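Local coordinates for protein probable benzoylformate decarboxylase (Rhodococcus jostii, PDB 7ORX) that belongs to the thiamine diphosphate-dependent enzymes, each chain folding into three alpha/beta domains, and binds thiamine diphosphate and sodium in a four-chain assembly, at residues L14-G19 / P39-Y44; V10-L15 / L32-G37; E201-P206 / H270-V275. All blocks are in the same frame, centred on the assembly; numbering follows the deposited sequence.

Interaction 1 of 3, residues L14-G19 / P39-Y44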
ATOM      1  N   LEU C  14     -24.999   0.990  18.752  1.00 76.27           N
ATOM      2  CA  LEU C  14     -24.029  -0.109  18.664  1.00 74.69           C
ATOM      3  C   LEU C  14     -22.857   0.186  19.589  1.00 74.29           C
ATOM      4  O   LEU C  14     -22.485  -0.717  20.359  1.00 74.48           O
ATOM      5  CB  LEU C  14     -23.610  -0.231  17.202  1.00 73.85           C
ATOM      6  CG  LEU C  14     -22.429  -1.154  16.952  1.00 74.25           C
ATOM      7  CD1 LEU C  14     -22.825  -2.614  17.072  1.00 76.56           C
ATOM      8  CD2 LEU C  14     -21.807  -0.883  15.594  1.00 74.39           C
ATOM      9  N   LEU C  15     -22.285   1.401  19.527  1.00 73.54           N
ATOM     10  CA  LEU C  15     -21.156   1.780  20.402  1.00 71.89           C
ATOM     11  C   LEU C  15     -21.590   1.588  21.856  1.00 74.35           C
ATOM     12  O   LEU C  15     -20.778   1.116  22.629  1.00 73.53           O
ATOM     13  CB  LEU C  15     -20.756   3.229  20.128  1.00 70.49           C
ATOM     14  CG  LEU C  15     -20.332   3.519  18.696  1.00 68.95           C
ATOM     15  CD1 LEU C  15     -20.239   4.998  18.442  1.00 68.38           C
ATOM     16  CD2 LEU C  15     -19.024   2.859  18.356  1.00 67.92           C
ATOM     17  N   ARG C  16     -22.831   1.939  22.212  1.00 78.48           N
ATOM     18  CA  ARG C  16     -23.356   1.785  23.604  1.00 79.81           C
ATOM     19  C   ARG C  16     -23.394   0.295  23.942  1.00 79.59           C
ATOM     20  O   ARG C  16     -23.011  -0.061  25.045  1.00 79.03           O
ATOM     21  CB  ARG C  16     -24.752   2.385  23.820  1.00 82.93           C
ATOM     22  CG  ARG C  16     -25.251   2.182  25.250  1.00 85.18           C
ATOM     23  CD  ARG C  16     -26.649   2.677  25.627  1.00 87.32           C
ATOM     24  NE  ARG C  16     -26.838   4.084  25.311  1.00 88.11           N
ATOM     25  CZ  ARG C  16     -27.368   4.564  24.180  1.00 88.41           C
ATOM     26  NH1 ARG C  16     -27.792   3.754  23.230  1.00 88.73           N
ATOM     27  NH2 ARG C  16     -27.489   5.868  24.001  1.00 89.18           N
ATOM     28  N   ALA C  17     -23.894  -0.518  23.012  1.00 80.31           N
ATOM     29  CA  ALA C  17     -24.057  -1.980  23.159  1.00 80.00           C
ATOM     30  C   ALA C  17     -22.701  -2.606  23.498  1.00 80.15           C
ATOM     31  O   ALA C  17     -22.668  -3.539  24.297  1.00 80.38           O
ATOM     32  CB  ALA C  17     -24.602  -2.526  21.877  1.00 79.69           C
ATOM     33  N   ARG C  18     -21.618  -2.050  22.938  1.00 80.30           N
ATOM     34  CA  ARG C  18     -20.224  -2.562  23.042  1.00 79.76           C
ATOM     35  C   ARG C  18     -19.398  -1.841  24.137  1.00 79.10           C
ATOM     36  O   ARG C  18     -18.187  -2.038  24.189  1.00 75.24           O
ATOM     37  CB  ARG C  18     -19.534  -2.376  21.687  1.00 79.95           C
ATOM     38  CG  ARG C  18     -20.101  -3.199  20.538  1.00 81.88           C
ATOM     39  CD  ARG C  18     -20.105  -4.730  20.721  1.00 84.07           C
ATOM     40  NE  ARG C  18     -20.530  -5.327  19.443  1.00 84.70           N
ATOM     41  CZ  ARG C  18     -21.765  -5.642  19.123  1.00 84.07           C
ATOM     42  NH1 ARG C  18     -22.728  -5.512  20.003  1.00 87.41           N
ATOM     43  NH2 ARG C  18     -22.046  -6.101  17.929  1.00 84.63           N
ATOM     44  N   GLY C  19     -20.008  -0.991  24.961  1.00 82.03           N
ATOM     45  CA  GLY C  19     -19.334  -0.284  26.061  1.00 81.16           C
ATOM     46  C   GLY C  19     -18.483   0.894  25.625  1.00 81.12           C
ATOM     47  O   GLY C  19     -17.851   1.429  26.509  1.00 85.57           O
ATOM     48  N   PRO C  39     -25.430  10.827  22.069  1.00 90.10           N
ATOM     49  CA  PRO C  39     -26.334  10.858  23.226  1.00 92.82           C
ATOM     50  C   PRO C  39     -25.780  11.490  24.515  1.00 94.81           C
ATOM     51  O   PRO C  39     -24.620  11.802  24.548  1.00 96.90           O
ATOM     52  CB  PRO C  39     -26.598   9.369  23.514  1.00 91.16           C
ATOM     53  CG  PRO C  39     -26.232   8.682  22.228  1.00 88.94           C
ATOM     54  CD  PRO C  39     -25.059   9.457  21.672  1.00 87.28           C
ATOM     55  N   ASP C  40     -26.607  11.567  25.556  1.00 99.04           N
ATOM     56  CA  ASP C  40     -26.275  12.168  26.868  1.00101.88           C
ATOM     57  C   ASP C  40     -25.476  11.206  27.744  1.00101.14           C
ATOM     58  O   ASP C  40     -24.692  11.719  28.531  1.00102.93           O
ATOM     59  CB  ASP C  40     -27.540  12.668  27.570  1.00108.31           C
ATOM     60  CG  ASP C  40     -28.074  13.936  26.919  1.00113.65           C
ATOM     61  OD1 ASP C  40     -27.317  14.512  26.091  1.00112.48           O
ATOM     62  OD2 ASP C  40     -29.238  14.346  27.245  1.00119.74           O
ATOM     63  N   ASP C  41     -25.641   9.886  27.619  1.00100.38           N
ATOM     64  CA  ASP C  41     -24.896   8.905  28.466  1.00 99.61           C
ATOM     65  C   ASP C  41     -23.431   8.767  27.979  1.00 94.50           C
ATOM     66  O   ASP C  41     -22.640   8.053  28.628  1.00 94.92           O
ATOM     67  CB  ASP C  41     -25.649   7.568  28.591  1.00101.28           C
ATOM     68  CG  ASP C  41     -25.991   6.872  27.278  1.00103.82           C
ATOM     69  OD1 ASP C  41     -26.595   7.540  26.383  1.00104.05           O
ATOM     70  OD2 ASP C  41     -25.653   5.654  27.145  1.00104.17           O
ATOM     71  N   PHE C  42     -23.059   9.407  26.866  1.00 90.81           N
ATOM     72  CA  PHE C  42     -21.688   9.363  26.278  1.00 86.45           C
ATOM     73  C   PHE C  42     -20.898  10.593  26.751  1.00 84.44           C
ATOM     74  O   PHE C  42     -21.510  11.690  26.847  1.00 82.65           O
ATOM     75  CB  PHE C  42     -21.716   9.420  24.750  1.00 84.79           C
ATOM     76  CG  PHE C  42     -22.027   8.136  24.030  1.00 84.62           C
ATOM     77  CD1 PHE C  42     -23.167   7.412  24.308  1.00 85.66           C
ATOM     78  CD2 PHE C  42     -21.190   7.671  23.036  1.00 84.34           C
ATOM     79  CE1 PHE C  42     -23.454   6.243  23.637  1.00 85.22           C
ATOM     80  CE2 PHE C  42     -21.466   6.487  22.380  1.00 83.96           C
ATOM     81  CZ  PHE C  42     -22.599   5.778  22.680  1.00 84.25           C
ATOM     82  N   ARG C  43     -19.594  10.429  26.997  1.00 82.08           N
ATOM     83  CA  ARG C  43     -18.707  11.558  27.346  1.00 81.81           C
ATOM     84  C   ARG C  43     -17.655  11.739  26.270  1.00 77.81           C
ATOM     85  O   ARG C  43     -17.070  10.770  25.880  1.00 77.40           O
ATOM     86  CB  ARG C  43     -18.107  11.430  28.747  1.00 84.16           C
ATOM     87  CG  ARG C  43     -17.267  10.208  29.090  1.00 84.66           C
ATOM     88  CD  ARG C  43     -17.166  10.334  30.619  1.00 88.76           C
ATOM     89  NE  ARG C  43     -16.019   9.813  31.368  1.00 90.80           N
ATOM     90  CZ  ARG C  43     -15.775   8.531  31.603  1.00 93.48           C
ATOM     91  NH1 ARG C  43     -16.566   7.598  31.111  1.00 97.62           N
ATOM     92  NH2 ARG C  43     -14.731   8.172  32.317  1.00 95.03           N
ATOM     93  N   TYR C  44     -17.482  12.965  25.797  1.00 76.75           N
ATOM     94  CA  TYR C  44     -16.433  13.329  24.824  1.00 75.52           C
ATOM     95  C   TYR C  44     -15.262  13.917  25.610  1.00 75.00           C
ATOM     96  O   TYR C  44     -15.467  14.763  26.506  1.00 77.66           O
ATOM     97  CB  TYR C  44     -17.002  14.304  23.804  1.00 76.98           C
ATOM     98  CG  TYR C  44     -16.103  14.633  22.645  1.00 77.97           C
ATOM     99  CD1 TYR C  44     -16.069  13.851  21.502  1.00 78.09           C
ATOM    100  CD2 TYR C  44     -15.312  15.764  22.676  1.00 81.36           C
ATOM    101  CE1 TYR C  44     -15.277  14.194  20.413  1.00 79.55           C
ATOM    102  CE2 TYR C  44     -14.486  16.110  21.617  1.00 82.53           C
ATOM    103  CZ  TYR C  44     -14.493  15.341  20.462  1.00 81.68           C
ATOM    104  OH  TYR C  44     -13.667  15.710  19.433  1.00 82.15           O
TER
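F42 and L15 make the close-packed side of this contact, where the loop after helix 32-35 comes up against the last turn of helix 7-17. The phenyl ring turns its edge to L15, with CE2 4.0 Å from L15 CB, and the next ring atom, F42 CZ, lies 3.9 Å from the backbone N of R16. Both L15 and F42 are buried, and P39 CD sits over one face of the F42 ring.

The setting is the N-terminal thiamine diphosphate-binding domain, an alpha/beta fold in which the end of helix 7-17 packs against the loop leading from helix 32-35 into strand 43-46, an outermost strand of the parallel sheet within this chain. G19, with positive phi, is the C-prime residue of a Schellman motif, its N bonded 3.1 Å from R16 O.

The other side of the contact is polar and faces solvent. R16 leaves the helix with CG anti to the backbone N (chi1 179°), and its chain then bends at chi3 (-54°), placing NE beside the carboxylate of D41. The result is a side-on salt bridge carried by two hydrogen bonds: NE reaches D41 OD2 at 2.7 Å and NH2 reaches D41 OD1 at 3.0 Å, both nearly straight and both on the syn side. Guanidinium and carboxylate are 15° from coplanar, which suits the paired bonds. F42 CE1 lies over one guanidinium face, 4.1 Å from R16 NH2, and P39 CG approaches the same nitrogen obliquely at 3.6 Å. R16 is only partly exposed, whereas D41 stands out in solvent.

Interaction 2 of 3, residues V10-L15 / L32-G37; sequences VTYELL and LPFLSG
Y12 leaves helix 7-17 with CG anti to its carbonyl carbon (chi1 -84°), while F34 leaves helix 32-35 with CG anti to its backbone N (chi1 176°), and these two torsions send the CG of each residue toward the other helix. The ring planes are nearly parallel, 9° apart, but offset so far that little of one ring covers the other, with centroids 4.7 Å apart. It is the phenol oxygen of Y12, rather than its ring, that sits over the middle of the phenyl face, with Y12 OH 3.4 Å from F34 CZ. On its way there the tyrosine also lays CZ against the phenylalanine, 3.6 Å from F34 CZ.

The same hydroxyl donates to the backbone of the residue it covers: Y12 OH to F34 O is 2.8 Å, with the donor well above the carbonyl plane. One residue thus meets Y12 twice, by its ring face and by its carbonyl, and a buried hydroxyl is given a polar partner. Farther along the ring, Y12 CE2 lies 3.4 Å from G37 C, where the chain has left the short helix.

L15 and T11 fill in on the helix 7-17 side. The leucine meets F34 tip to tip, CD1 to CZ at 4.1 Å, at the ring's edge and close to its plane; T11 CG2 comes in obliquely, 4.3 Å from F34 CE1, and its OG1 bonds back to V7 O. Around this aromatic layer, Y12 meets F42 edge-to-face, T11 packs on helix 138-149, F34 and L35 rest on N71 of strand 68-73, and L35 also touches T476 of the second subunit.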
ATOM      1  N   VAL C  10     -27.974   4.207  14.501  1.00 75.33           N
ATOM      2  CA  VAL C  10     -27.648   2.767  14.651  1.00 74.58           C
ATOM      3  C   VAL C  10     -26.224   2.627  15.183  1.00 72.31           C
ATOM      4  O   VAL C  10     -25.976   1.725  16.018  1.00 71.41           O
ATOM      5  CB  VAL C  10     -27.837   2.010  13.330  1.00 74.28           C
ATOM      6  CG1 VAL C  10     -27.387   0.567  13.479  1.00 73.97           C
ATOM      7  CG2 VAL C  10     -29.271   2.063  12.871  1.00 76.20           C
ATOM      8  N   THR C  11     -25.311   3.449  14.662  1.00 71.91           N
ATOM      9  CA  THR C  11     -23.880   3.468  15.066  1.00 70.43           C
ATOM     10  C   THR C  11     -23.794   3.720  16.577  1.00 70.72           C
ATOM     11  O   THR C  11     -23.163   2.908  17.249  1.00 68.85           O
ATOM     12  CB  THR C  11     -23.081   4.491  14.255  1.00 70.13           C
ATOM     13  OG1 THR C  11     -23.143   4.144  12.873  1.00 70.09           O
ATOM     14  CG2 THR C  11     -21.627   4.561  14.680  1.00 68.87           C
ATOM     15  N   TYR C  12     -24.482   4.752  17.084  1.00 73.66           N
ATOM     16  CA  TYR C  12     -24.529   5.122  18.528  1.00 76.96           C
ATOM     17  C   TYR C  12     -25.187   4.005  19.340  1.00 79.71           C
ATOM     18  O   TYR C  12     -24.658   3.677  20.412  1.00 80.54           O
ATOM     19  CB  TYR C  12     -25.187   6.480  18.743  1.00 78.68           C
ATOM     20  CG  TYR C  12     -24.236   7.643  18.580  1.00 78.99           C
ATOM     21  CD1 TYR C  12     -23.145   7.777  19.416  1.00 80.76           C
ATOM     22  CD2 TYR C  12     -24.412   8.601  17.589  1.00 80.01           C
ATOM     23  CE1 TYR C  12     -22.253   8.831  19.274  1.00 82.52           C
ATOM     24  CE2 TYR C  12     -23.549   9.665  17.431  1.00 81.44           C
ATOM     25  CZ  TYR C  12     -22.457   9.787  18.287  1.00 83.83           C
ATOM     26  OH  TYR C  12     -21.571  10.833  18.195  1.00 84.52           O
ATOM     27  N   GLU C  13     -26.235   3.361  18.836  1.00 82.92           N
ATOM     28  CA  GLU C  13     -26.880   2.263  19.602  1.00 86.39           C
ATOM     29  C   GLU C  13     -25.872   1.115  19.745  1.00 81.36           C
ATOM     30  O   GLU C  13     -25.897   0.377  20.774  1.00 81.88           O
ATOM     31  CB  GLU C  13     -28.222   1.882  18.954  1.00 93.88           C
ATOM     32  CG  GLU C  13     -28.934   0.726  19.663  1.00102.46           C
ATOM     33  CD  GLU C  13     -30.214   0.943  20.479  1.00111.39           C
ATOM     34  OE1 GLU C  13     -31.193   0.153  20.265  1.00108.71           O
ATOM     35  OE2 GLU C  13     -30.200   1.831  21.390  1.00118.49           O
ATOM     36  N   LEU C  14     -24.999   0.990  18.752  1.00 76.27           N
ATOM     37  CA  LEU C  14     -24.029  -0.109  18.664  1.00 74.69           C
ATOM     38  C   LEU C  14     -22.857   0.186  19.589  1.00 74.29           C
ATOM     39  O   LEU C  14     -22.485  -0.717  20.359  1.00 74.48           O
ATOM     40  CB  LEU C  14     -23.610  -0.231  17.202  1.00 73.85           C
ATOM     41  CG  LEU C  14     -22.429  -1.154  16.952  1.00 74.25           C
ATOM     42  CD1 LEU C  14     -22.825  -2.614  17.072  1.00 76.56           C
ATOM     43  CD2 LEU C  14     -21.807  -0.883  15.594  1.00 74.39           C
ATOM     44  N   LEU C  15     -22.285   1.401  19.527  1.00 73.54           N
ATOM     45  CA  LEU C  15     -21.156   1.780  20.402  1.00 71.89           C
ATOM     46  C   LEU C  15     -21.590   1.588  21.856  1.00 74.35           C
ATOM     47  O   LEU C  15     -20.778   1.116  22.629  1.00 73.53           O
ATOM     48  CB  LEU C  15     -20.756   3.229  20.128  1.00 70.49           C
ATOM     49  CG  LEU C  15     -20.332   3.519  18.696  1.00 68.95           C
ATOM     50  CD1 LEU C  15     -20.239   4.998  18.442  1.00 68.38           C
ATOM     51  CD2 LEU C  15     -19.024   2.859  18.356  1.00 67.92           C
ATOM     52  N   LEU C  32     -18.381  17.088  12.770  1.00 84.66           N
ATOM     53  CA  LEU C  32     -19.505  17.714  13.493  1.00 84.96           C
ATOM     54  C   LEU C  32     -20.758  16.868  13.265  1.00 84.07           C
ATOM     55  O   LEU C  32     -21.439  16.573  14.243  1.00 85.14           O
ATOM     56  CB  LEU C  32     -19.668  19.180  13.072  1.00 86.04           C
ATOM     57  CG  LEU C  32     -18.453  20.077  13.254  1.00 86.51           C
ATOM     58  CD1 LEU C  32     -18.776  21.489  12.779  1.00 88.38           C
ATOM     59  CD2 LEU C  32     -17.987  20.109  14.704  1.00 87.63           C
ATOM     60  N   PRO C  33     -21.103  16.407  12.024  1.00 84.39           N
ATOM     61  CA  PRO C  33     -22.307  15.577  11.810  1.00 84.60           C
ATOM     62  C   PRO C  33     -22.338  14.251  12.593  1.00 83.44           C
ATOM     63  O   PRO C  33     -23.404  13.785  12.900  1.00 82.22           O
ATOM     64  CB  PRO C  33     -22.320  15.305  10.303  1.00 83.35           C
ATOM     65  CG  PRO C  33     -21.495  16.422   9.707  1.00 82.85           C
ATOM     66  CD  PRO C  33     -20.428  16.692  10.747  1.00 83.28           C
ATOM     67  N   PHE C  34     -21.179  13.674  12.915  1.00 84.34           N
ATOM     68  CA  PHE C  34     -21.100  12.498  13.812  1.00 86.50           C
ATOM     69  C   PHE C  34     -21.404  12.934  15.245  1.00 86.57           C
ATOM     70  O   PHE C  34     -22.220  12.317  15.937  1.00 88.61           O
ATOM     71  CB  PHE C  34     -19.732  11.818  13.759  1.00 86.52           C
ATOM     72  CG  PHE C  34     -19.643  10.690  14.754  1.00 89.52           C
ATOM     73  CD1 PHE C  34     -20.512   9.606  14.670  1.00 90.60           C
ATOM     74  CD2 PHE C  34     -18.748  10.739  15.814  1.00 88.64           C
ATOM     75  CE1 PHE C  34     -20.444   8.575  15.600  1.00 91.66           C
ATOM     76  CE2 PHE C  34     -18.687   9.705  16.743  1.00 89.31           C
ATOM     77  CZ  PHE C  34     -19.528   8.621  16.633  1.00 88.19           C
ATOM     78  N   LEU C  35     -20.731  13.981  15.693  1.00 87.46           N
ATOM     79  CA  LEU C  35     -20.740  14.398  17.121  1.00 88.48           C
ATOM     80  C   LEU C  35     -22.114  14.958  17.479  1.00 91.89           C
ATOM     81  O   LEU C  35     -22.474  14.871  18.671  1.00 96.30           O
ATOM     82  CB  LEU C  35     -19.641  15.434  17.378  1.00 87.87           C
ATOM     83  CG  LEU C  35     -18.203  14.909  17.307  1.00 85.93           C
ATOM     84  CD1 LEU C  35     -17.188  16.012  17.620  1.00 85.67           C
ATOM     85  CD2 LEU C  35     -18.023  13.706  18.224  1.00 84.40           C
ATOM     86  N   SER C  36     -22.855  15.499  16.506  1.00 91.36           N
ATOM     87  CA  SER C  36     -24.149  16.185  16.762  1.00 94.45           C
ATOM     88  C   SER C  36     -25.181  15.184  17.305  1.00 93.57           C
ATOM     89  O   SER C  36     -26.010  15.586  18.130  1.00 93.41           O
ATOM     90  CB  SER C  36     -24.650  16.922  15.539  1.00 97.39           C
ATOM     91  OG  SER C  36     -24.896  16.041  14.450  1.00101.75           O
ATOM     92  N   GLY C  37     -25.114  13.930  16.858  1.00 93.11           N
ATOM     93  CA  GLY C  37     -26.073  12.870  17.203  1.00 95.38           C
ATOM     94  C   GLY C  37     -25.649  12.109  18.440  1.00 94.88           C
ATOM     95  O   GLY C  37     -26.314  11.127  18.795  1.00 96.86           O
TER

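Interaction 3 of 3, residues E201-P206 / H270-V275; sequences ESATNP and HDLILV
P206 and L272 mark the closest backbone approach, 4.7 Å from CA to CA, and just before them N205 and H270 are 5.4 Å apart by the same measure; strands 206-210 and 272-276 are parallel neighbours in the sheet. Ahead of P206 the chain leaves helix 190-202 at A203, and the D271 carboxylate meets the backbone of T204 and N205. In D271, CG lies between the backbone N and the carbonyl carbon (chi1 55°), which carries it toward the 203-205 loop. T204 N donates to D271 OD2 at 3.0 Å and N205 N to D271 OD1 at 3.1 Å, with N-H...O angles of 150° and 143°. Each oxygen takes one N-H on its syn side, although N205 N approaches well out of the carboxylate plane. T204 OG1 adds a weak bond to the same OD2. A single carboxylate therefore holds the backbone of the loop from helix to strand.

The sheet, with strand order 3-2-1-4-5-6, is of the Rossmann type, and the contact joins its first and fourth strands, the central pair, at their N-terminal ends. Next to the carboxylate the packing turns apolar: A203 CB lies 3.8 Å from L272 CB, and L272 continues onto T199 and L200 of helix 190-202. P206 CA makes a CA-H...O contact with L272 O at 3.3 Å.

Beside this, the H270 ring brings its CD2 edge to the N205 carbonyl, near the ring plane, with CD2 3.0 Å from N205 O. The amide of N205 crosses the imidazole obliquely; its ND2 is weakly bonded to G269 O, and H270 ND1 is weakly bonded to L267 O.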
ATOM      1  N   GLU C 201       8.356 -29.847  34.682  1.00 89.63           N
ATOM      2  CA  GLU C 201       8.752 -30.713  35.819  1.00 89.75           C
ATOM      3  C   GLU C 201      10.088 -31.417  35.519  1.00 88.83           C
ATOM      4  O   GLU C 201      10.778 -31.791  36.491  1.00 83.97           O
ATOM      5  CB  GLU C 201       7.634 -31.699  36.126  1.00 91.50           C
ATOM      6  CG  GLU C 201       6.352 -31.027  36.577  1.00 94.19           C
ATOM      7  CD  GLU C 201       5.157 -31.972  36.683  1.00 98.51           C
ATOM      8  OE1 GLU C 201       5.268 -33.171  36.246  1.00100.14           O
ATOM      9  OE2 GLU C 201       4.081 -31.497  37.160  1.00102.27           O
ATOM     10  N   SER C 202      10.416 -31.606  34.227  1.00 89.09           N
ATOM     11  CA  SER C 202      11.715 -32.125  33.702  1.00 88.65           C
ATOM     12  C   SER C 202      12.880 -31.249  34.166  1.00 85.02           C
ATOM     13  O   SER C 202      13.912 -31.788  34.579  1.00 82.82           O
ATOM     14  CB  SER C 202      11.746 -32.153  32.199  1.00 88.63           C
ATOM     15  OG  SER C 202      11.568 -33.457  31.737  1.00 94.98           O
ATOM     16  N   ALA C 203      12.759 -29.944  33.961  1.00 83.77           N
ATOM     17  CA  ALA C 203      13.900 -29.012  33.938  1.00 84.12           C
ATOM     18  C   ALA C 203      14.569 -29.026  35.314  1.00 85.23           C
ATOM     19  O   ALA C 203      13.846 -29.036  36.324  1.00 87.25           O
ATOM     20  CB  ALA C 203      13.421 -27.652  33.524  1.00 83.78           C
ATOM     21  N   THR C 204      15.897 -29.123  35.334  1.00 85.20           N
ATOM     22  CA  THR C 204      16.712 -29.180  36.567  1.00 89.03           C
ATOM     23  C   THR C 204      16.821 -27.755  37.153  1.00 87.33           C
ATOM     24  O   THR C 204      16.898 -27.645  38.411  1.00 86.81           O
ATOM     25  CB  THR C 204      18.096 -29.782  36.281  1.00 92.84           C
ATOM     26  OG1 THR C 204      18.771 -28.837  35.436  1.00 98.84           O
ATOM     27  CG2 THR C 204      18.055 -31.168  35.669  1.00 90.14           C
ATOM     28  N   ASN C 205      16.787 -26.716  36.294  1.00 83.57           N
ATOM     29  CA  ASN C 205      16.959 -25.300  36.698  1.00 80.76           C
ATOM     30  C   ASN C 205      16.260 -24.358  35.709  1.00 77.38           C
ATOM     31  O   ASN C 205      16.933 -23.650  34.957  1.00 74.92           O
ATOM     32  CB  ASN C 205      18.451 -25.010  36.876  1.00 80.88           C
ATOM     33  CG  ASN C 205      18.752 -23.543  37.110  1.00 80.86           C
ATOM     34  OD1 ASN C 205      17.953 -22.834  37.716  1.00 78.77           O
ATOM     35  ND2 ASN C 205      19.874 -23.064  36.581  1.00 80.28           N
ATOM     36  N   PRO C 206      14.902 -24.265  35.718  1.00 75.04           N
ATOM     37  CA  PRO C 206      14.152 -23.462  34.753  1.00 73.87           C
ATOM     38  C   PRO C 206      14.025 -21.999  35.171  1.00 73.83           C
ATOM     39  O   PRO C 206      14.186 -21.721  36.339  1.00 79.49           O
ATOM     40  CB  PRO C 206      12.758 -24.082  34.832  1.00 73.59           C
ATOM     41  CG  PRO C 206      12.610 -24.430  36.272  1.00 73.26           C
ATOM     42  CD  PRO C 206      13.991 -24.894  36.675  1.00 74.41           C
ATOM     43  N   HIS C 270      20.736 -21.753  32.954  1.00 84.33           N
ATOM     44  CA  HIS C 270      19.345 -22.267  32.904  1.00 84.02           C
ATOM     45  C   HIS C 270      19.164 -23.197  31.702  1.00 82.57           C
ATOM     46  O   HIS C 270      19.598 -22.811  30.633  1.00 84.48           O
ATOM     47  CB  HIS C 270      18.381 -21.084  32.888  1.00 82.96           C
ATOM     48  CG  HIS C 270      18.281 -20.378  34.188  1.00 82.46           C
ATOM     49  ND1 HIS C 270      18.754 -19.105  34.356  1.00 82.86           N
ATOM     50  CD2 HIS C 270      17.740 -20.748  35.361  1.00 82.41           C
ATOM     51  CE1 HIS C 270      18.515 -18.708  35.589  1.00 84.57           C
ATOM     52  NE2 HIS C 270      17.888 -19.702  36.218  1.00 83.54           N
ATOM     53  N   ASP C 271      18.518 -24.348  31.889  1.00 81.87           N
ATOM     54  CA  ASP C 271      18.309 -25.402  30.840  1.00 81.97           C
ATOM     55  C   ASP C 271      16.975 -25.189  30.112  1.00 81.07           C
ATOM     56  O   ASP C 271      16.830 -25.690  28.953  1.00 81.68           O
ATOM     57  CB  ASP C 271      18.354 -26.824  31.418  1.00 82.00           C
ATOM     58  CG  ASP C 271      17.390 -27.099  32.555  1.00 82.80           C
ATOM     59  OD1 ASP C 271      17.068 -26.186  33.298  1.00 83.34           O
ATOM     60  OD2 ASP C 271      16.977 -28.250  32.694  1.00 89.92           O
ATOM     61  N   LEU C 272      16.031 -24.493  30.763  1.00 79.28           N
ATOM     62  CA  LEU C 272      14.718 -24.127  30.170  1.00 76.69           C
ATOM     63  C   LEU C 272      14.404 -22.653  30.453  1.00 73.23           C
ATOM     64  O   LEU C 272      14.238 -22.335  31.623  1.00 71.49           O
ATOM     65  CB  LEU C 272      13.647 -25.052  30.753  1.00 75.87           C
ATOM     66  CG  LEU C 272      12.304 -24.918  30.056  1.00 76.70           C
ATOM     67  CD1 LEU C 272      12.321 -25.630  28.708  1.00 76.58           C
ATOM     68  CD2 LEU C 272      11.207 -25.426  30.958  1.00 78.23           C
ATOM     69  N   ILE C 273      14.345 -21.839  29.397  1.00 70.72           N
ATOM     70  CA  ILE C 273      13.754 -20.474  29.387  1.00 70.05           C
ATOM     71  C   ILE C 273      12.303 -20.654  28.933  1.00 70.41           C
ATOM     72  O   ILE C 273      12.100 -20.885  27.741  1.00 69.43           O
ATOM     73  CB  ILE C 273      14.470 -19.502  28.401  1.00 69.75           C
ATOM     74  CG1 ILE C 273      15.991 -19.663  28.253  1.00 69.87           C
ATOM     75  CG2 ILE C 273      14.095 -18.071  28.695  1.00 68.52           C
ATOM     76  CD1 ILE C 273      16.714 -19.790  29.502  1.00 70.34           C
ATOM     77  N   LEU C 274      11.316 -20.508  29.820  1.00 70.59           N
ATOM     78  CA  LEU C 274       9.899 -20.393  29.412  1.00 69.55           C
ATOM     79  C   LEU C 274       9.548 -18.912  29.329  1.00 69.83           C
ATOM     80  O   LEU C 274       9.496 -18.239  30.367  1.00 70.89           O
ATOM     81  CB  LEU C 274       9.012 -21.116  30.417  1.00 70.23           C
ATOM     82  CG  LEU C 274       7.521 -20.896  30.213  1.00 71.70           C
ATOM     83  CD1 LEU C 274       7.073 -21.486  28.872  1.00 74.90           C
ATOM     84  CD2 LEU C 274       6.762 -21.494  31.381  1.00 72.83           C
ATOM     85  N   VAL C 275       9.336 -18.406  28.120  1.00 70.11           N
ATOM     86  CA  VAL C 275       8.929 -16.995  27.853  1.00 68.95           C
ATOM     87  C   VAL C 275       7.418 -17.000  27.681  1.00 67.17           C
ATOM     88  O   VAL C 275       6.994 -17.597  26.746  1.00 66.78           O
ATOM     89  CB  VAL C 275       9.612 -16.423  26.593  1.00 69.42           C
ATOM     90  CG1 VAL C 275       9.130 -15.010  26.277  1.00 68.81           C
ATOM     91  CG2 VAL C 275      11.138 -16.489  26.718  1.00 70.51           C
TER

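Overall arrangement
Interactions 1 and 2 are neighbours, their centres 9 Å apart. They share L14 and L15 of helix 7-17, and they touch directly where Y12 meets P39 and F42. Within that N-terminal domain, interaction 2 is the buried layer, aromatic and apolar with one hydroxyl-to-carbonyl bond, while interaction 1 passes from the same apolar interior out to a solvent-facing salt bridge. Interaction 3 belongs to the central domain, on the opposite side of the chain's centre and about 48 Å from interaction 1, centre to centre. Partly buried, it ties the loop between helix 190-202 and strand 206-210 to the start of the neighbouring strand 272-276, and spends its carboxylate on backbone amides instead of an arginine.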